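Local coordinates for protein sugar kinase (Agrobacterium tumefaciens, PDB 2RBC) that probably transfers phosphate from ATP to a sugar or related carbohydrate, as a putative ribokinase of the pfkB family whose substrate is not established, at residues D276-L284 against A295-A303; Y139-C150 against R166-V177. One frame throughout, in Å; residues are numbered along the deposited sequence. Where two conformers were deposited one is given.

Contact 1: D276-L284 against A295-A303; sequences DIFHGTFAL and AVRLSSVAA. With SO4 (sulfate ion), chain B.
Ser-299 sets its CB over the centre of the Phe-278 ring, 3.5 Å from the ring centroid and 6° off the normal, a CH-pi contact. The ring gets there because CG is anti to the backbone N (chi1 -173°), swinging it across the neighbouring helix as a knob into the hole of Val-296, Ser-299, Ser-300 and Ala-303. Ser-300 OG meets this ring at its edge, 3.5 Å from Phe-278 CE2. On the next turn Phe-282 presents its ring edge to Ser-299 OG, while its CE1 leans on Ala-295 CB. Thr-281 lays its methyl CG2 3.5 Å from Ser-299 CA, and Ile-277 CG2 packs against the backbone C and CB of Ala-302. The segments run roughly antiparallel, 147° between their N-to-C directions, axes 7.9 Å apart at closest approach, as small serines and alanines allow. The pfkB GAGD signature, here AAGD, runs into the start of helix 274-287, and Phe-278 leans on strand 206-210 of the ribokinase-like core. No hydrogen bond crosses: Ser-299 OG donates to Ala-295 O (2.7 Å), Thr-281 OG1 to Ile-277 O and Ser-300 OG to Val-296 O. With these buried hydroxyls satisfied within their own helices, apolar and CH-pi packing holds the interface.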
loop_
_atom_site.group_PDB
_atom_site.type_symbol
_atom_site.label_atom_id
_atom_site.label_comp_id
_atom_site.label_asym_id
_atom_site.label_seq_id
_atom_site.Cartn_x
_atom_site.Cartn_y
_atom_site.Cartn_z
ATOM N N ASP A 276 -16.744 -5.143 13.133
ATOM C CA ASP A 276 -16.240 -6.516 13.035
ATOM C C ASP A 276 -15.951 -7.165 14.388
ATOM O O ASP A 276 -16.248 -8.346 14.624
ATOM C CB ASP A 276 -14.967 -6.558 12.198
ATOM C CG ASP A 276 -15.149 -5.930 10.822
ATOM O OD1 ASP A 276 -16.260 -6.081 10.273
ATOM O OD2 ASP A 276 -14.196 -5.307 10.298
ATOM N N ILE A 277 -15.356 -6.400 15.282
ATOM C CA ILE A 277 -15.129 -6.912 16.621
ATOM C C ILE A 277 -16.482 -7.190 17.272
ATOM O O ILE A 277 -16.639 -8.202 17.970
ATOM C CB ILE A 277 -14.245 -5.949 17.458
ATOM C CG1 ILE A 277 -12.745 -6.181 17.204
ATOM C CG2 ILE A 277 -14.518 -6.123 18.977
ATOM C CD1 ILE A 277 -12.260 -6.345 15.718
ATOM N N PHE A 278 -17.444 -6.284 17.083
ATOM C CA PHE A 278 -18.812 -6.480 17.567
ATOM C C PHE A 278 -19.385 -7.790 17.045
ATOM O O PHE A 278 -19.862 -8.589 17.817
ATOM C CB PHE A 278 -19.749 -5.297 17.186
ATOM C CG PHE A 278 -21.153 -5.354 17.807
ATOM C CD1 PHE A 278 -22.109 -6.261 17.349
ATOM C CD2 PHE A 278 -21.521 -4.467 18.838
ATOM C CE1 PHE A 278 -23.370 -6.324 17.932
ATOM C CE2 PHE A 278 -22.801 -4.508 19.429
ATOM C CZ PHE A 278 -23.720 -5.434 18.982
ATOM N N HIS A 279 -19.329 -7.995 15.732
ATOM C CA HIS A 279 -19.959 -9.173 15.110
ATOM C C HIS A 279 -19.356 -10.500 15.546
ATOM O O HIS A 279 -20.074 -11.475 15.807
ATOM C CB HIS A 279 -19.887 -9.053 13.584
ATOM C CG HIS A 279 -20.598 -7.850 13.067
ATOM N ND1 HIS A 279 -20.103 -7.082 12.039
ATOM C CD2 HIS A 279 -21.739 -7.245 13.474
ATOM C CE1 HIS A 279 -20.909 -6.043 11.843
ATOM N NE2 HIS A 279 -21.913 -6.124 12.693
ATOM N N GLY A 280 -18.037 -10.543 15.614
ATOM C CA GLY A 280 -17.341 -11.741 16.032
ATOM C C GLY A 280 -17.681 -12.069 17.481
ATOM O O GLY A 280 -17.901 -13.224 17.797
ATOM N N THR A 281 -17.699 -11.064 18.360
ATOM C CA THR A 281 -18.055 -11.276 19.770
ATOM C C THR A 281 -19.481 -11.792 19.863
ATOM O O THR A 281 -19.788 -12.713 20.629
ATOM C CB THR A 281 -17.895 -9.937 20.582
ATOM O OG1 THR A 281 -16.526 -9.487 20.511
ATOM C CG2 THR A 281 -18.265 -10.127 22.039
ATOM N N PHE A 282 -20.360 -11.210 19.054
ATOM C CA PHE A 282 -21.759 -11.542 19.083
ATOM C C PHE A 282 -21.977 -12.961 18.607
ATOM O O PHE A 282 -22.747 -13.697 19.175
ATOM C CB PHE A 282 -22.561 -10.550 18.235
ATOM C CG PHE A 282 -24.036 -10.777 18.324
ATOM C CD1 PHE A 282 -24.761 -10.240 19.374
ATOM C CD2 PHE A 282 -24.689 -11.558 17.377
ATOM C CE1 PHE A 282 -26.117 -10.483 19.497
ATOM C CE2 PHE A 282 -26.064 -11.791 17.488
ATOM C CZ PHE A 282 -26.770 -11.253 18.555
ATOM N N ALA A 283 -21.293 -13.333 17.538
ATOM C CA ALA A 283 -21.333 -14.672 17.017
ATOM C C ALA A 283 -20.835 -15.713 18.018
ATOM O O ALA A 283 -21.478 -16.748 18.216
ATOM C CB ALA A 283 -20.552 -14.751 15.731
ATOM N N LEU A 284 -19.717 -15.429 18.673
ATOM C CA LEU A 284 -19.282 -16.256 19.770
ATOM C C LEU A 284 -20.302 -16.297 20.914
ATOM O O LEU A 284 -20.578 -17.375 21.404
ATOM C CB LEU A 284 -17.883 -15.854 20.264
ATOM C CG LEU A 284 -17.279 -16.641 21.451
ATOM C CD1 LEU A 284 -17.083 -18.091 21.070
ATOM C CD2 LEU A 284 -15.968 -15.987 21.885
ATOM N N ALA A 295 -25.269 -10.463 25.369
ATOM C CA ALA A 295 -24.474 -10.575 24.146
ATOM C C ALA A 295 -24.266 -9.219 23.477
ATOM O O ALA A 295 -23.190 -8.921 22.994
ATOM C CB ALA A 295 -25.130 -11.531 23.206
ATOM N N VAL A 296 -25.296 -8.389 23.448
ATOM C CA VAL A 296 -25.165 -7.069 22.886
ATOM C C VAL A 296 -24.206 -6.245 23.742
ATOM O O VAL A 296 -23.401 -5.512 23.218
ATOM C CB VAL A 296 -26.503 -6.384 22.744
ATOM C CG1 VAL A 296 -26.305 -4.908 22.388
ATOM C CG2 VAL A 296 -27.375 -7.078 21.691
ATOM N N ARG A 297 -24.338 -6.325 25.061
ATOM C CA ARG A 297 -23.406 -5.635 25.963
ATOM C C ARG A 297 -21.952 -6.022 25.775
ATOM O O ARG A 297 -21.093 -5.146 25.646
ATOM C CB ARG A 297 -23.763 -5.884 27.427
ATOM C CG ARG A 297 -24.882 -5.054 27.908
ATOM C CD ARG A 297 -25.422 -5.567 29.189
ATOM N NE ARG A 297 -26.402 -4.642 29.709
ATOM C CZ ARG A 297 -26.890 -4.698 30.940
ATOM N NH1 ARG A 297 -26.523 -5.651 31.781
ATOM N NH2 ARG A 297 -27.737 -3.779 31.334
ATOM N N LEU A 298 -21.669 -7.322 25.793
ATOM C CA LEU A 298 -20.313 -7.807 25.636
ATOM C C LEU A 298 -19.704 -7.353 24.304
ATOM O O LEU A 298 -18.553 -6.917 24.279
ATOM C CB LEU A 298 -20.276 -9.342 25.724
ATOM C CG LEU A 298 -18.914 -10.032 25.792
ATOM C CD1 LEU A 298 -18.185 -9.832 27.128
ATOM C CD2 LEU A 298 -19.068 -11.520 25.413
ATOM N N SER A 299 -20.482 -7.465 23.221
ATOM C CA SER A 299 -20.038 -7.066 21.895
ATOM C C SER A 299 -19.772 -5.570 21.819
ATOM O O SER A 299 -18.786 -5.137 21.188
ATOM C CB SER A 299 -21.091 -7.449 20.870
ATOM O OG SER A 299 -21.400 -8.816 20.954
ATOM N N SER A 300 -20.644 -4.792 22.464
ATOM C CA SER A 300 -20.492 -3.354 22.543
ATOM C C SER A 300 -19.225 -2.941 23.267
ATOM O O SER A 300 -18.482 -2.076 22.786
ATOM C CB SER A 300 -21.687 -2.705 23.261
ATOM O OG SER A 300 -22.854 -2.853 22.473
ATOM N N VAL A 301 -18.980 -3.533 24.432
ATOM C CA VAL A 301 -17.794 -3.200 25.186
ATOM C C VAL A 301 -16.525 -3.599 24.441
ATOM O O VAL A 301 -15.549 -2.840 24.401
ATOM C CB VAL A 301 -17.842 -3.820 26.636
ATOM C CG1 VAL A 301 -16.537 -3.580 27.402
ATOM C CG2 VAL A 301 -19.040 -3.215 27.407
ATOM N N ALA A 302 -16.536 -4.778 23.847
ATOM C CA ALA A 302 -15.394 -5.241 23.072
ATOM C C ALA A 302 -15.074 -4.268 21.944
ATOM O O ALA A 302 -13.911 -3.873 21.751
ATOM C CB ALA A 302 -15.647 -6.632 22.527
ATOM N N ALA A 303 -16.105 -3.845 21.233
ATOM C CA ALA A 303 -15.943 -2.875 20.135
ATOM C C ALA A 303 -15.401 -1.557 20.636
ATOM O O ALA A 303 -14.478 -1.013 20.074
ATOM C CB ALA A 303 -17.276 -2.672 19.395
HETATM S S SO4 B . -26.955 -0.175 30.676
HETATM O O1 SO4 B . -27.488 -0.217 32.034
HETATM O O2 SO4 B . -27.451 -1.310 29.914
HETATM O O3 SO4 B . -27.396 1.036 29.976
HETATM O O4 SO4 B . -25.499 -0.243 30.783
#

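Contact 2: Y139-C150 against R166-V177; sequences YDHRLHEKKRAC and RWPELALDVLTV. With SO4 (sulfate ion), chain F.
His-144 lies over one face of the Trp-167 indole, with His-144 CD2 3.3 Å from Trp-167 CD2. The two rings pair obliquely, planes at 37°, and His-144 CB adds a CH-pi contact, 3.8 Å from the centroid of the five-membered ring. Trp-167 has CG anti to the backbone N (chi1 -163°), which raises the indole from the helix start towards the loop; Leu-170 CD2 backs its other face, 3.4 Å above the plane. The imidazole is fixed in turn: Leu-143 CB covers its far face, and ND1 shares a 2.6 Å hydrogen bond with Tyr-139 OH, at the edge of the tyrosine ring. Arg-166, bent at two torsions, folds its CG to 3.5 Å from His-144 CE1 and lays its CD against the tyrosine.

In the ribokinase-like fold this loop leads from strand 133-138 of the small four-stranded sheet back to the large alpha/beta core. Helix 168-180, for which Trp-167 is the N-cap residue, is the helix of a beta-alpha-beta unit joining parallel strands 160-163 and 185-189. A water that accepts from Trp-167 NE1 (3.1 Å) and donates to Lys-146 O bridges loop and helix start, where no direct hydrogen bond crosses.

Further along, Arg-148 crosses the indole at about a right angle, its CB against CZ2 and CH2. A kink at chi2 (-106°) turns the chain so that Arg-148 CD rests 3.8 Å from Leu-170 CD2, while NH2 donates a hydrogen bond to Ala-149 O, NH1 donates one to Gly-111 O, and the guanidinium makes a cation-pi contact with Trp-86. Cys-150 ends the run by pointing SG into the helix flank, 3.7 Å from Val-174 CG2, with Asp-173 CB and Val-177 CG2 on its border.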
loop_
_atom_site.group_PDB
_atom_site.type_symbol
_atom_site.label_atom_id
_atom_site.label_comp_id
_atom_site.label_asym_id
_atom_site.label_seq_id
_atom_site.Cartn_x
_atom_site.Cartn_y
_atom_site.Cartn_z
ATOM N N TYR A 139 -9.787 -4.477 -5.243
ATOM C CA TYR A 139 -10.542 -5.717 -5.153
ATOM C C TYR A 139 -10.690 -6.330 -6.552
ATOM O O TYR A 139 -11.166 -5.675 -7.462
ATOM C CB TYR A 139 -11.925 -5.479 -4.523
ATOM C CG TYR A 139 -12.800 -6.701 -4.597
ATOM C CD1 TYR A 139 -12.468 -7.859 -3.912
ATOM C CD2 TYR A 139 -13.929 -6.727 -5.394
ATOM C CE1 TYR A 139 -13.232 -9.002 -4.008
ATOM C CE2 TYR A 139 -14.722 -7.879 -5.482
ATOM C CZ TYR A 139 -14.368 -9.001 -4.776
ATOM O OH TYR A 139 -15.153 -10.119 -4.888
ATOM N N ASP A 140 -10.277 -7.576 -6.714
ATOM C CA ASP A 140 -10.463 -8.337 -7.942
ATOM C C ASP A 140 -11.656 -9.298 -7.790
ATOM O O ASP A 140 -11.564 -10.274 -7.059
ATOM C CB ASP A 140 -9.176 -9.126 -8.185
ATOM C CG ASP A 140 -9.194 -9.941 -9.450
ATOM O OD1 ASP A 140 -10.222 -9.958 -10.182
ATOM O OD2 ASP A 140 -8.134 -10.570 -9.706
ATOM N N HIS A 141 -12.756 -9.045 -8.501
ATOM C CA HIS A 141 -13.949 -9.927 -8.431
ATOM C C HIS A 141 -13.637 -11.409 -8.709
ATOM O O HIS A 141 -14.355 -12.288 -8.282
ATOM C CB HIS A 141 -15.011 -9.456 -9.416
ATOM C CG HIS A 141 -14.618 -9.676 -10.850
ATOM N ND1 HIS A 141 -14.021 -8.696 -11.621
ATOM C CD2 HIS A 141 -14.686 -10.781 -11.636
ATOM C CE1 HIS A 141 -13.762 -9.180 -12.825
ATOM N NE2 HIS A 141 -14.145 -10.447 -12.856
ATOM N N ARG A 142 -12.573 -11.682 -9.442
ATOM C CA ARG A 142 -12.195 -13.063 -9.748
ATOM C C ARG A 142 -11.890 -13.880 -8.506
ATOM O O ARG A 142 -11.884 -15.106 -8.555
ATOM C CB ARG A 142 -10.985 -13.105 -10.643
ATOM C CG ARG A 142 -11.223 -12.536 -12.044
ATOM C CD ARG A 142 -9.943 -12.544 -12.876
ATOM N NE ARG A 142 -8.887 -11.751 -12.266
ATOM C CZ ARG A 142 -7.759 -11.391 -12.872
ATOM N NH1 ARG A 142 -7.515 -11.751 -14.141
ATOM N NH2 ARG A 142 -6.861 -10.660 -12.206
ATOM N N LEU A 143 -11.630 -13.210 -7.388
ATOM C CA LEU A 143 -11.456 -13.899 -6.122
ATOM C C LEU A 143 -12.636 -14.851 -5.805
ATOM O O LEU A 143 -12.442 -15.940 -5.268
ATOM C CB LEU A 143 -11.267 -12.870 -4.999
ATOM C CG LEU A 143 -9.878 -12.224 -4.905
ATOM C CD1 LEU A 143 -9.919 -11.074 -3.918
ATOM C CD2 LEU A 143 -8.853 -13.269 -4.514
ATOM N N HIS A 144 -13.840 -14.415 -6.154
ATOM C CA HIS A 144 -15.089 -15.014 -5.680
ATOM C C HIS A 144 -15.961 -15.509 -6.811
ATOM O O HIS A 144 -17.179 -15.600 -6.662
ATOM C CB HIS A 144 -15.862 -13.976 -4.848
ATOM C CG HIS A 144 -15.114 -13.514 -3.642
ATOM N ND1 HIS A 144 -14.921 -12.185 -3.349
ATOM C CD2 HIS A 144 -14.437 -14.208 -2.707
ATOM C CE1 HIS A 144 -14.191 -12.079 -2.259
ATOM N NE2 HIS A 144 -13.884 -13.295 -1.845
ATOM N N GLU A 145 -15.360 -15.868 -7.930
ATOM C CA GLU A 145 -16.129 -16.285 -9.104
ATOM C C GLU A 145 -16.300 -17.815 -9.213
ATOM O O GLU A 145 -17.007 -18.312 -10.104
ATOM C CB GLU A 145 -15.469 -15.746 -10.377
ATOM C CG GLU A 145 -14.183 -16.466 -10.776
ATOM C CD GLU A 145 -13.544 -15.897 -12.057
ATOM O OE1 GLU A 145 -14.100 -14.925 -12.666
ATOM O OE2 GLU A 145 -12.470 -16.433 -12.450
ATOM N N LYS A 146 -15.627 -18.558 -8.343
ATOM C CA LYS A 146 -15.666 -19.997 -8.383
ATOM C C LYS A 146 -16.402 -20.516 -7.162
ATOM O O LYS A 146 -16.419 -19.910 -6.084
ATOM C CB LYS A 146 -14.254 -20.544 -8.443
ATOM C CG LYS A 146 -14.126 -21.930 -8.983
ATOM C CD LYS A 146 -12.734 -22.111 -9.635
ATOM C CE LYS A 146 -12.235 -23.585 -9.607
ATOM N NZ LYS A 146 -13.308 -24.602 -9.941
ATOM N N LYS A 147 -17.036 -21.662 -7.356
ATOM C CA LYS A 147 -17.865 -22.224 -6.322
ATOM C C LYS A 147 -16.993 -22.877 -5.250
ATOM O O LYS A 147 -16.116 -23.665 -5.568
ATOM C CB LYS A 147 -18.841 -23.221 -6.952
ATOM C CG LYS A 147 -19.908 -22.532 -7.820
ATOM C CD LYS A 147 -21.203 -23.349 -7.806
ATOM C CE LYS A 147 -22.110 -23.045 -9.017
ATOM N NZ LYS A 147 -23.450 -23.763 -8.919
ATOM N N ARG A 148 -17.204 -22.536 -3.993
ATOM C CA ARG A 148 -16.489 -23.195 -2.911
ATOM C C ARG A 148 -17.419 -24.172 -2.177
ATOM O O ARG A 148 -18.534 -23.814 -1.880
ATOM C CB ARG A 148 -15.983 -22.127 -1.992
ATOM C CG ARG A 148 -14.958 -22.631 -1.008
ATOM C CD ARG A 148 -15.525 -22.743 0.330
ATOM N NE ARG A 148 -14.492 -23.083 1.292
ATOM C CZ ARG A 148 -14.417 -24.219 1.968
ATOM N NH1 ARG A 148 -13.421 -24.416 2.814
ATOM N NH2 ARG A 148 -15.315 -25.147 1.835
ATOM N N ALA A 149 -16.962 -25.383 -1.861
ATOM C CA ALA A 149 -17.845 -26.415 -1.313
ATOM C C ALA A 149 -18.355 -26.068 0.066
ATOM O O ALA A 149 -17.654 -25.488 0.874
ATOM C CB ALA A 149 -17.155 -27.784 -1.281
ATOM N N CYS A 150 -19.596 -26.421 0.336
ATOM C CA CYS A 150 -20.197 -26.138 1.625
ATOM C C CYS A 150 -21.163 -27.257 1.999
ATOM O O CYS A 150 -22.366 -27.159 1.756
ATOM C CB CYS A 150 -20.907 -24.796 1.568
ATOM S SG CYS A 150 -21.646 -24.331 3.130
ATOM N N ARG A 166 -19.339 -9.923 1.356
ATOM C CA ARG A 166 -18.311 -9.903 0.318
ATOM C C ARG A 166 -18.331 -11.081 -0.664
ATOM O O ARG A 166 -17.966 -10.922 -1.810
ATOM C CB ARG A 166 -16.915 -9.789 0.940
ATOM C CG ARG A 166 -15.762 -9.806 -0.106
ATOM C CD ARG A 166 -15.836 -8.629 -1.101
ATOM N NE ARG A 166 -15.491 -7.428 -0.363
ATOM C CZ ARG A 166 -16.344 -6.558 0.192
ATOM N NH1 ARG A 166 -17.671 -6.628 0.032
ATOM N NH2 ARG A 166 -15.847 -5.542 0.892
ATOM N N TRP A 167 -18.729 -12.255 -0.210
ATOM C CA TRP A 167 -18.773 -13.448 -1.035
ATOM C C TRP A 167 -20.206 -14.028 -0.943
ATOM O O TRP A 167 -20.433 -15.075 -0.341
ATOM C CB TRP A 167 -17.771 -14.474 -0.494
ATOM C CG TRP A 167 -17.430 -15.544 -1.455
ATOM C CD1 TRP A 167 -18.057 -15.824 -2.624
ATOM C CD2 TRP A 167 -16.402 -16.530 -1.305
ATOM N NE1 TRP A 167 -17.467 -16.895 -3.228
ATOM C CE2 TRP A 167 -16.426 -17.330 -2.455
ATOM C CE3 TRP A 167 -15.420 -16.773 -0.336
ATOM C CZ2 TRP A 167 -15.531 -18.383 -2.655
ATOM C CZ3 TRP A 167 -14.544 -17.810 -0.538
ATOM C CH2 TRP A 167 -14.600 -18.601 -1.691
ATOM N N PRO A 168 -21.176 -13.356 -1.574
ATOM C CA PRO A 168 -22.599 -13.656 -1.347
ATOM C C PRO A 168 -23.054 -15.050 -1.692
ATOM O O PRO A 168 -23.902 -15.613 -0.986
ATOM C CB PRO A 168 -23.322 -12.670 -2.273
ATOM C CG PRO A 168 -22.375 -11.689 -2.638
ATOM C CD PRO A 168 -21.007 -12.248 -2.511
ATOM N N GLU A 169 -22.525 -15.637 -2.752
ATOM C CA GLU A 169 -22.993 -16.972 -3.110
ATOM C C GLU A 169 -22.505 -18.039 -2.120
ATOM O O GLU A 169 -23.232 -18.993 -1.825
ATOM C CB GLU A 169 -22.620 -17.308 -4.546
ATOM C CG GLU A 169 -23.234 -16.363 -5.584
ATOM C CD GLU A 169 -24.760 -16.269 -5.528
ATOM O OE1 GLU A 169 -25.271 -15.136 -5.657
ATOM O OE2 GLU A 169 -25.453 -17.311 -5.351
ATOM N N LEU A 170 -21.298 -17.885 -1.585
ATOM C CA LEU A 170 -20.850 -18.776 -0.511
ATOM C C LEU A 170 -21.602 -18.467 0.799
ATOM O O LEU A 170 -22.049 -19.379 1.498
ATOM C CB LEU A 170 -19.337 -18.699 -0.313
ATOM C CG LEU A 170 -18.747 -19.630 0.781
ATOM C CD1 LEU A 170 -19.132 -21.150 0.628
ATOM C CD2 LEU A 170 -17.247 -19.440 0.818
ATOM N N ALA A 171 -21.750 -17.176 1.096
ATOM C CA ALA A 171 -22.446 -16.709 2.305
ATOM C C ALA A 171 -23.868 -17.280 2.391
ATOM O O ALA A 171 -24.282 -17.752 3.441
ATOM C CB ALA A 171 -22.483 -15.214 2.337
ATOM N N LEU A 172 -24.587 -17.261 1.267
ATOM C CA LEU A 172 -25.935 -17.812 1.205
ATOM C C LEU A 172 -25.948 -19.274 1.586
ATOM O O LEU A 172 -26.784 -19.729 2.362
ATOM C CB LEU A 172 -26.512 -17.646 -0.201
ATOM C CG LEU A 172 -27.962 -18.084 -0.399
ATOM C CD1 LEU A 172 -28.917 -17.389 0.585
ATOM C CD2 LEU A 172 -28.390 -17.813 -1.845
ATOM N N ASP A 173 -25.000 -20.015 1.053
ATOM C CA ASP A 173 -24.920 -21.446 1.316
ATOM C C ASP A 173 -24.575 -21.744 2.751
ATOM O O ASP A 173 -25.138 -22.671 3.360
ATOM C CB ASP A 173 -23.828 -22.076 0.483
ATOM C CG ASP A 173 -24.271 -22.439 -0.898
ATOM O OD1 ASP A 173 -25.491 -22.329 -1.214
ATOM O OD2 ASP A 173 -23.370 -22.851 -1.680
ATOM N N VAL A 174 -23.620 -20.995 3.294
ATOM C CA VAL A 174 -23.198 -21.222 4.680
ATOM C C VAL A 174 -24.356 -20.926 5.672
ATOM O O VAL A 174 -24.607 -21.686 6.632
ATOM C CB VAL A 174 -21.923 -20.407 5.013
ATOM C CG1 VAL A 174 -21.684 -20.426 6.524
ATOM C CG2 VAL A 174 -20.666 -20.985 4.221
ATOM N N LEU A 175 -25.060 -19.821 5.435
ATOM C CA LEU A 175 -26.206 -19.483 6.264
ATOM C C LEU A 175 -27.283 -20.570 6.198
ATOM O O LEU A 175 -27.799 -20.980 7.216
ATOM C CB LEU A 175 -26.832 -18.122 5.906
ATOM C CG LEU A 175 -26.001 -16.873 6.190
ATOM C CD1 LEU A 175 -26.685 -15.612 5.563
ATOM C CD2 LEU A 175 -25.744 -16.684 7.689
ATOM N N THR A 176 -27.625 -20.993 4.985
ATOM C CA THR A 176 -28.651 -22.002 4.772
ATOM C C THR A 176 -28.343 -23.310 5.467
ATOM O O THR A 176 -29.200 -23.865 6.193
ATOM C CB THR A 176 -28.878 -22.238 3.283
ATOM O OG1 THR A 176 -29.269 -20.993 2.700
ATOM C CG2 THR A 176 -30.007 -23.312 3.037
ATOM N N VAL A 177 -27.135 -23.813 5.254
ATOM C CA VAL A 177 -26.753 -25.123 5.812
ATOM C C VAL A 177 -26.715 -24.995 7.349
ATOM O O VAL A 177 -27.318 -25.797 8.072
ATOM C CB VAL A 177 -25.386 -25.619 5.214
ATOM C CG1 VAL A 177 -24.902 -26.918 5.906
ATOM C CG2 VAL A 177 -25.520 -25.823 3.688
HETATM S S SO4 F . -4.088 -9.256 -14.286
HETATM O O1 SO4 F . -4.904 -8.232 -13.626
HETATM O O2 SO4 F . -4.834 -9.889 -15.373
HETATM O O3 SO4 F . -2.886 -8.635 -14.834
HETATM O O4 SO4 F . -3.693 -10.272 -13.314
HETATM O O HOH W 1 -18.497 -18.646 -5.620
HETATM O O HOH W 2 -21.069 -22.441 -2.238
#

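The centres of contacts 1 and 2 lie 24 Å apart, on opposite sides of the chain's centre, and their nearest atoms are about 9 Å from each other, so they do not touch. They are in series along the chain, and the parallel core sheet relates them: helix 168-180 of contact 2 packs on strand 160-163, while helix 274-287 of contact 1 packs on 185-189 and 206-210, further along the same sheet. Contact 1 bears more closely on the probable active site: Asp-276, on the same helix but not touching 295-303, is the signature aspartate that serves as base in relatives. The sulfates bound by Arg-297 and, weakly, by Arg-142 probably come from the crystallisation liquor.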